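Local coordinates for protein N-acetylmuramoyl-L-alanine amidase (Peptoclostridium difficile, PDB 4RN7) that probably cleaves the amide bond between N-acetylmuramic acid and L-alanine in peptidoglycan as a zinc-dependent amidase, of which this chain is the catalytic domain, at residues A[61-65]-A[133-137]; A[89-94]-A[153-157]; A[95-99]-A[111-115]. All coordinates share one frame. Residues are numbered along the deposited sequence.

Overall arrangement
The three contacts lie around the mixed six-stranded sheet of the zinc amidase domain. Contact 3 is the most deeply buried, setting helix 107-122 against strand 95-99. Contact 2 holds the loop that runs into that strand, so the two adjoin in sequence, with centres about 19 Å apart. Contact 1 lies about 18 Å from contact 3, centre to centre, and meets it where Leu137 CD1 packs 3.9 Å from Trp98 CB. Contacts 1 and 2 do not touch; their nearest atoms are about 15 Å apart. The zinc, held by His12, Glu28 and His82, is about 6 Å from the side chain of Phe134 in contact 1 and about 10 Å from that of Thr153 in contact 2.

Contact 1. Residues A[61-65]-A[133-137]; sequences ISLKD and NFEVL
Two helix starts meet side by side, residues 61-65 opening helix 63-72 and 133-137 opening helix 135-139. In 61-65, Ser62 is the N-cap: its OG, with chi1 p, accepts from Asp65 N at 3.1 Å. Leu63 (m, t) then points at the other segment. Along 133-137, Asn133 leads into Phe134, the second N-cap, whose polyproline-II-like backbone (phi/psi -45/128) gives way to helical angles from Glu135 on. The Phe134 ring, chi1 t, brings CZ to 3.5 Å from Leu63 CD2. That ring also meets His82, a zinc ligand, with planes at about 80°, so this small apolar patch joins two helix N-termini beside the metal site of the amidase fold. Glu135 points across with chi1 and chi2 both t; its OE1 lies 3.7 Å from Leu63 CB and its OE2 3.8 Å from Lys64 CB, and neither carboxylate oxygen makes a hydrogen bond to 61-65. Val136, chi1 t, sets the register, its CA 5.7 Å from Leu63 CA, and packs CG2 3.8 Å from Leu63 CD2.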
loop_
_atom_site.group_PDB
_atom_site.type_symbol
_atom_site.label_atom_id
_atom_site.label_comp_id
_atom_site.label_asym_id
_atom_site.label_seq_id
_atom_site.Cartn_x
_atom_site.Cartn_y
_atom_site.Cartn_z
ATOM N N ILE A 61 -10.239 11.881 -1.254
ATOM C CA ILE A 61 -10.012 11.732 -2.689
ATOM C C ILE A 61 -10.796 10.542 -3.250
ATOM O O ILE A 61 -10.671 9.423 -2.742
ATOM C CB ILE A 61 -8.527 11.537 -3.010
ATOM C CG1 ILE A 61 -7.687 12.651 -2.383
ATOM C CG2 ILE A 61 -8.306 11.470 -4.517
ATOM C CD1 ILE A 61 -6.229 12.507 -2.675
ATOM N N SER A 62 -11.606 10.781 -4.285
ATOM C CA SER A 62 -12.392 9.694 -4.881
ATOM C C SER A 62 -11.498 8.647 -5.553
ATOM O O SER A 62 -10.341 8.928 -5.867
ATOM C CB SER A 62 -13.392 10.237 -5.892
ATOM O OG SER A 62 -12.748 10.648 -7.088
ATOM N N LEU A 63 -12.019 7.438 -5.772
ATOM C CA LEU A 63 -11.220 6.396 -6.422
ATOM C C LEU A 63 -10.843 6.809 -7.844
ATOM O O LEU A 63 -9.697 6.618 -8.264
ATOM C CB LEU A 63 -11.972 5.059 -6.453
ATOM C CG LEU A 63 -12.356 4.525 -5.079
ATOM C CD1 LEU A 63 -13.066 3.180 -5.200
ATOM C CD2 LEU A 63 -11.116 4.409 -4.221
ATOM N N LYS A 64 -11.808 7.373 -8.567
ATOM C CA LYS A 64 -11.581 7.847 -9.924
ATOM C C LYS A 64 -10.432 8.852 -9.925
ATOM O O LYS A 64 -9.516 8.762 -10.747
ATOM C CB LYS A 64 -12.848 8.484 -10.490
ATOM C CG LYS A 64 -12.680 9.060 -11.893
ATOM C CD LYS A 64 -13.997 9.569 -12.439
ATOM C CE LYS A 64 -13.840 10.067 -13.866
ATOM N NZ LYS A 64 -15.094 10.665 -14.376
ATOM N N ASP A 65 -10.468 9.791 -8.984
ATOM C CA ASP A 65 -9.434 10.821 -8.915
ATOM C C ASP A 65 -8.044 10.245 -8.628
ATOM O O ASP A 65 -7.056 10.740 -9.165
ATOM C CB ASP A 65 -9.802 11.909 -7.898
ATOM C CG ASP A 65 -10.785 12.928 -8.454
ATOM O OD1 ASP A 65 -11.218 12.788 -9.625
ATOM O OD2 ASP A 65 -11.141 13.890 -7.727
ATOM N N ASN A 133 -10.533 -6.261 -8.430
ATOM C CA ASN A 133 -10.959 -5.266 -9.413
ATOM C C ASN A 133 -11.083 -3.833 -8.873
ATOM O O ASN A 133 -11.708 -2.984 -9.516
ATOM C CB ASN A 133 -12.289 -5.697 -10.034
ATOM C CG ASN A 133 -12.408 -5.305 -11.496
ATOM O OD1 ASN A 133 -11.426 -5.321 -12.238
ATOM N ND2 ASN A 133 -13.619 -4.953 -11.916
ATOM N N PHE A 134 -10.489 -3.573 -7.708
ATOM C CA PHE A 134 -10.491 -2.243 -7.086
ATOM C C PHE A 134 -10.174 -1.148 -8.109
ATOM O O PHE A 134 -9.182 -1.241 -8.839
ATOM C CB PHE A 134 -9.468 -2.217 -5.948
ATOM C CG PHE A 134 -9.486 -0.955 -5.121
ATOM C CD1 PHE A 134 -10.616 -0.603 -4.382
ATOM C CD2 PHE A 134 -8.359 -0.143 -5.048
ATOM C CE1 PHE A 134 -10.626 0.549 -3.602
ATOM C CE2 PHE A 134 -8.357 1.015 -4.263
ATOM C CZ PHE A 134 -9.492 1.359 -3.546
ATOM N N GLU A 135 -11.023 -0.124 -8.167
ATOM C CA GLU A 135 -10.966 0.865 -9.247
ATOM C C GLU A 135 -9.585 1.508 -9.427
ATOM O O GLU A 135 -9.140 1.709 -10.568
ATOM C CB GLU A 135 -12.049 1.939 -9.063
ATOM C CG GLU A 135 -12.085 2.969 -10.195
ATOM C CD GLU A 135 -13.280 3.898 -10.129
ATOM O OE1 GLU A 135 -14.094 3.782 -9.190
ATOM O OE2 GLU A 135 -13.407 4.745 -11.034
ATOM N N VAL A 136 -8.902 1.801 -8.321
ATOM C CA VAL A 136 -7.581 2.427 -8.414
ATOM C C VAL A 136 -6.585 1.534 -9.157
ATOM O O VAL A 136 -5.746 2.024 -9.925
ATOM C CB VAL A 136 -7.032 2.854 -7.040
ATOM C CG1 VAL A 136 -5.676 3.518 -7.185
ATOM C CG2 VAL A 136 -7.997 3.819 -6.368
ATOM N N LEU A 137 -6.696 0.221 -8.957
ATOM C CA LEU A 137 -5.853 -0.723 -9.672
ATOM C C LEU A 137 -6.328 -0.859 -11.110
ATOM O O LEU A 137 -5.524 -0.856 -12.050
ATOM C CB LEU A 137 -5.909 -2.099 -8.999
ATOM C CG LEU A 137 -5.501 -2.150 -7.524
ATOM C CD1 LEU A 137 -5.550 -3.585 -6.999
ATOM C CD2 LEU A 137 -4.119 -1.558 -7.324
#

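Contact 2. Residues A[89-94]-A[153-157]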
loop_
_atom_site.group_PDB
_atom_site.type_symbol
_atom_site.label_atom_id
_atom_site.label_comp_id
_atom_site.label_asym_id
_atom_site.label_seq_id
_atom_site.Cartn_x
_atom_site.Cartn_y
_atom_site.Cartn_z
ATOM N N GLY A 89 -16.057 -10.440 11.942
ATOM C CA GLY A 89 -15.022 -11.158 12.662
ATOM C C GLY A 89 -13.980 -10.228 13.239
ATOM O O GLY A 89 -13.927 -9.057 12.873
ATOM N N ASN A 90 -13.155 -10.749 14.143
ATOM C CA ASN A 90 -12.122 -9.941 14.777
ATOM C C ASN A 90 -10.874 -10.774 15.051
ATOM O O ASN A 90 -10.137 -10.502 16.008
ATOM C CB ASN A 90 -12.655 -9.361 16.088
ATOM C CG ASN A 90 -13.028 -10.447 17.097
ATOM O OD1 ASN A 90 -13.149 -11.625 16.748
ATOM N ND2 ASN A 90 -13.215 -10.052 18.351
ATOM N N THR A 91 -10.642 -11.781 14.205
ATOM C CA THR A 91 -9.570 -12.747 14.435
ATOM C C THR A 91 -8.530 -12.850 13.313
ATOM O O THR A 91 -7.408 -13.265 13.566
ATOM C CB THR A 91 -10.137 -14.168 14.756
ATOM O OG1 THR A 91 -10.835 -14.690 13.616
ATOM C CG2 THR A 91 -11.079 -14.111 15.947
ATOM N N ALA A 92 -8.874 -12.447 12.089
ATOM C CA ALA A 92 -7.954 -12.630 10.956
ATOM C C ALA A 92 -6.624 -11.894 11.131
ATOM O O ALA A 92 -6.585 -10.815 11.719
ATOM C CB ALA A 92 -8.611 -12.192 9.658
ATOM N N THR A 93 -5.534 -12.466 10.614
ATOM C CA THR A 93 -4.239 -11.781 10.668
ATOM C C THR A 93 -3.451 -11.898 9.375
ATOM O O THR A 93 -3.706 -12.788 8.566
ATOM C CB THR A 93 -3.341 -12.329 11.784
ATOM O OG1 THR A 93 -3.135 -13.732 11.578
ATOM C CG2 THR A 93 -3.968 -12.088 13.141
ATOM N N GLY A 94 -2.501 -10.990 9.182
ATOM C CA GLY A 94 -1.559 -11.127 8.088
ATOM C C GLY A 94 -1.714 -10.088 6.994
ATOM O O GLY A 94 -2.652 -9.287 6.990
ATOM N N THR A 153 -9.347 -4.768 12.236
ATOM C CA THR A 153 -10.442 -5.348 13.018
ATOM C C THR A 153 -10.022 -6.426 14.044
ATOM O O THR A 153 -10.839 -6.876 14.853
ATOM C CB THR A 153 -11.559 -5.895 12.087
ATOM O OG1 THR A 153 -10.989 -6.759 11.085
ATOM C CG2 THR A 153 -12.287 -4.736 11.404
ATOM N N THR A 154 -8.754 -6.828 14.004
ATOM C CA THR A 154 -8.219 -7.829 14.932
ATOM C C THR A 154 -7.315 -7.110 15.929
ATOM O O THR A 154 -6.298 -6.526 15.537
ATOM C CB THR A 154 -7.415 -8.897 14.179
ATOM O OG1 THR A 154 -8.279 -9.589 13.272
ATOM C CG2 THR A 154 -6.829 -9.914 15.156
ATOM N N PRO A 155 -7.702 -7.116 17.213
ATOM C CA PRO A 155 -6.972 -6.368 18.245
ATOM C C PRO A 155 -5.460 -6.599 18.260
ATOM O O PRO A 155 -4.734 -5.621 18.370
ATOM C CB PRO A 155 -7.609 -6.860 19.542
ATOM C CG PRO A 155 -9.030 -7.150 19.155
ATOM C CD PRO A 155 -8.916 -7.753 17.759
ATOM N N SER A 156 -4.983 -7.842 18.163
ATOM C CA SER A 156 -3.533 -8.049 18.050
ATOM C C SER A 156 -2.889 -7.298 16.869
ATOM O O SER A 156 -1.803 -6.716 17.013
ATOM C CB SER A 156 -3.192 -9.547 17.989
ATOM O OG SER A 156 -3.576 -10.106 16.739
ATOM N N GLU A 157 -3.554 -7.285 15.711
ATOM C CA GLU A 157 -2.988 -6.673 14.516
ATOM C C GLU A 157 -2.953 -5.163 14.705
ATOM O O GLU A 157 -2.004 -4.491 14.297
ATOM C CB GLU A 157 -3.867 -6.964 13.302
ATOM C CG GLU A 157 -3.932 -8.400 12.874
ATOM C CD GLU A 157 -2.759 -8.774 12.017
ATOM O OE1 GLU A 157 -2.814 -8.520 10.791
ATOM O OE2 GLU A 157 -1.784 -9.313 12.578
#
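Asn90, Thr154 and Glu157 bury the most surface here. Asn90 contributes mainly backbone and CB: its CA comes to 4.4 Å from Thr154 CA, its CB lies 3.3 Å from Thr153 O, and its O makes a CA-H...O contact of 3.5 Å with Thr154 CA. Thr154 points its side chain at the loop and donates from OG1 to Ala92 O at a short 2.6 Å. It occupies the N-cap position of helix 155-161, yet its hydroxyl is spent on the loop and not on capping. The loop 89-94, between strands 77-84 and 95-99, is thus fastened to the start of a helix that follows strand 144-151, at the periphery of the amidase domain; Glu86 accepts from Thr91 N and Ala92 N. Glu157, in the first turn of the helix, reaches back with OE1 to take Gly94 N at 3.0 Å, and the same oxygen also binds Phe151 N. Glu157 OE2 sits 3.5 Å from Thr93 CB. At Gly94 (phi 112°) a side chain would collide with the carbonyl oxygen of Thr93.

Contact 3. Residues A[95-99]-A[111-115]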
loop_
_atom_site.group_PDB
_atom_site.type_symbol
_atom_site.label_atom_id
_atom_site.label_comp_id
_atom_site.label_asym_id
_atom_site.label_seq_id
_atom_site.Cartn_x
_atom_site.Cartn_y
_atom_site.Cartn_z
ATOM N N ILE A 95 -0.788 -10.124 6.045
ATOM C CA ILE A 95 -0.744 -9.137 4.981
ATOM C C ILE A 95 -0.948 -9.830 3.634
ATOM O O ILE A 95 -0.432 -10.933 3.420
ATOM C CB ILE A 95 0.617 -8.430 5.016
ATOM C CG1 ILE A 95 0.708 -7.548 6.271
ATOM C CG2 ILE A 95 0.845 -7.583 3.762
ATOM C CD1 ILE A 95 2.003 -6.765 6.381
ATOM N N GLU A 96 -1.702 -9.195 2.737
ATOM C CA GLU A 96 -1.852 -9.706 1.377
ATOM C C GLU A 96 -1.700 -8.530 0.435
ATOM O O GLU A 96 -1.910 -7.384 0.831
ATOM C CB GLU A 96 -3.224 -10.358 1.170
ATOM C CG GLU A 96 -4.409 -9.463 1.509
ATOM C CD GLU A 96 -5.727 -10.209 1.443
ATOM O OE1 GLU A 96 -5.812 -11.306 2.029
ATOM O OE2 GLU A 96 -6.676 -9.710 0.805
ATOM N N THR A 97 -1.335 -8.807 -0.810
ATOM C CA THR A 97 -1.150 -7.728 -1.781
ATOM C C THR A 97 -2.019 -7.985 -3.003
ATOM O O THR A 97 -2.004 -9.085 -3.556
ATOM C CB THR A 97 0.316 -7.653 -2.199
ATOM O OG1 THR A 97 1.118 -7.348 -1.053
ATOM C CG2 THR A 97 0.518 -6.563 -3.258
ATOM N N TRP A 98 -2.795 -6.981 -3.407
ATOM C CA TRP A 98 -3.709 -7.102 -4.536
ATOM C C TRP A 98 -3.098 -6.537 -5.812
ATOM O O TRP A 98 -2.270 -5.624 -5.760
ATOM C CB TRP A 98 -4.982 -6.301 -4.275
ATOM C CG TRP A 98 -5.788 -6.712 -3.078
ATOM C CD1 TRP A 98 -5.556 -7.763 -2.237
ATOM C CD2 TRP A 98 -6.973 -6.062 -2.601
ATOM N NE1 TRP A 98 -6.535 -7.803 -1.260
ATOM C CE2 TRP A 98 -7.408 -6.764 -1.462
ATOM C CE3 TRP A 98 -7.703 -4.942 -3.027
ATOM C CZ2 TRP A 98 -8.554 -6.387 -0.745
ATOM C CZ3 TRP A 98 -8.838 -4.572 -2.311
ATOM C CH2 TRP A 98 -9.250 -5.292 -1.189
ATOM N N TYR A 99 -3.534 -7.076 -6.949
ATOM C CA TYR A 99 -3.232 -6.512 -8.261
ATOM C C TYR A 99 -4.473 -6.668 -9.145
ATOM O O TYR A 99 -5.342 -7.487 -8.843
ATOM C CB TYR A 99 -2.016 -7.198 -8.891
ATOM C CG TYR A 99 -2.182 -8.682 -9.114
ATOM C CD1 TYR A 99 -1.970 -9.585 -8.086
ATOM C CD2 TYR A 99 -2.535 -9.181 -10.362
ATOM C CE1 TYR A 99 -2.115 -10.949 -8.287
ATOM C CE2 TYR A 99 -2.679 -10.542 -10.571
ATOM C CZ TYR A 99 -2.472 -11.417 -9.530
ATOM O OH TYR A 99 -2.615 -12.771 -9.743
ATOM N N ALA A 111 3.500 -7.424 -7.283
ATOM C CA ALA A 111 2.777 -7.873 -6.100
ATOM C C ALA A 111 3.521 -8.986 -5.368
ATOM O O ALA A 111 3.654 -8.947 -4.145
ATOM C CB ALA A 111 1.370 -8.334 -6.479
ATOM N N GLN A 112 3.992 -9.986 -6.108
ATOM C CA GLN A 112 4.673 -11.108 -5.470
ATOM C C GLN A 112 5.997 -10.680 -4.835
ATOM O O GLN A 112 6.328 -11.099 -3.720
ATOM C CB GLN A 112 4.897 -12.256 -6.456
ATOM C CG GLN A 112 5.446 -13.517 -5.796
ATOM C CD GLN A 112 4.513 -14.079 -4.728
ATOM O OE1 GLN A 112 3.577 -14.816 -5.037
ATOM N NE2 GLN A 112 4.763 -13.726 -3.465
ATOM N N THR A 113 6.753 -9.844 -5.544
ATOM C CA THR A 113 8.045 -9.382 -5.045
ATOM C C THR A 113 7.872 -8.560 -3.763
ATOM O O THR A 113 8.549 -8.817 -2.758
ATOM C CB THR A 113 8.804 -8.589 -6.125
ATOM O OG1 THR A 113 9.029 -9.442 -7.252
ATOM C CG2 THR A 113 10.142 -8.097 -5.599
ATOM N N VAL A 114 6.958 -7.594 -3.798
ATOM C CA VAL A 114 6.666 -6.783 -2.617
ATOM C C VAL A 114 6.132 -7.647 -1.467
ATOM O O VAL A 114 6.636 -7.569 -0.342
ATOM C CB VAL A 114 5.711 -5.626 -2.950
ATOM C CG1 VAL A 114 5.146 -5.000 -1.674
ATOM C CG2 VAL A 114 6.442 -4.568 -3.792
ATOM N N GLN A 115 5.140 -8.486 -1.750
ATOM C CA GLN A 115 4.591 -9.388 -0.721
ATOM C C GLN A 115 5.649 -10.271 -0.052
ATOM O O GLN A 115 5.710 -10.350 1.180
ATOM C CB GLN A 115 3.473 -10.255 -1.308
ATOM C CG GLN A 115 2.926 -11.310 -0.349
ATOM C CD GLN A 115 1.980 -10.726 0.684
ATOM O OE1 GLN A 115 1.460 -9.623 0.516
ATOM N NE2 GLN A 115 1.748 -11.474 1.763
#
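Strand 95-99 and helix segment 111-115 run nearly antiparallel, their axes 162° apart in N-to-C direction and 8.3 Å apart at closest approach. The backbones come nearest at Thr97 and Ala111, whose CA atoms are 5.8 Å apart. A small alanine at this point allows so close an approach, and Ala111 CB packs 3.8 Å from Thr97 CG2 and 3.9 Å from Tyr99 CD1. Ile95, Thr97 and Tyr99 direct their CA-to-CB bonds at the helix, while Glu96 and Trp98 point away from it, as expected of a strand with one face under a helix. One turn on from Ala111, Gln115 supplies the polar half of the interface. With chi1 t and chi2 p its amide lies along the strand: Gln115 NE2 donates to Ile95 O at 2.8 Å, and Gln115 OE1 accepts from Thr97 OG1 at 2.8 Å. A buried amide is thereby matched at both ends within the interface, and NE2 also reaches Asp126 OD1. On the other face of the strand, Trp98 NE1 donates to Glu96 OE2 at 2.8 Å, while Glu96 OE1 forms a salt bridge with Arg127 NE. This is the strand-to-helix half of a beta-alpha-beta unit, in which helix 107-122 carries the chain from strand 95-99 to its parallel neighbour 126-131. Strand 95-99 lies between 126-131 and the antiparallel 144-151, and Ile145 of the latter touches both Thr97 and Ala111. Helix 164-185 packs alongside, its Leu170 meeting Ile95 and its Val178 meeting Val114.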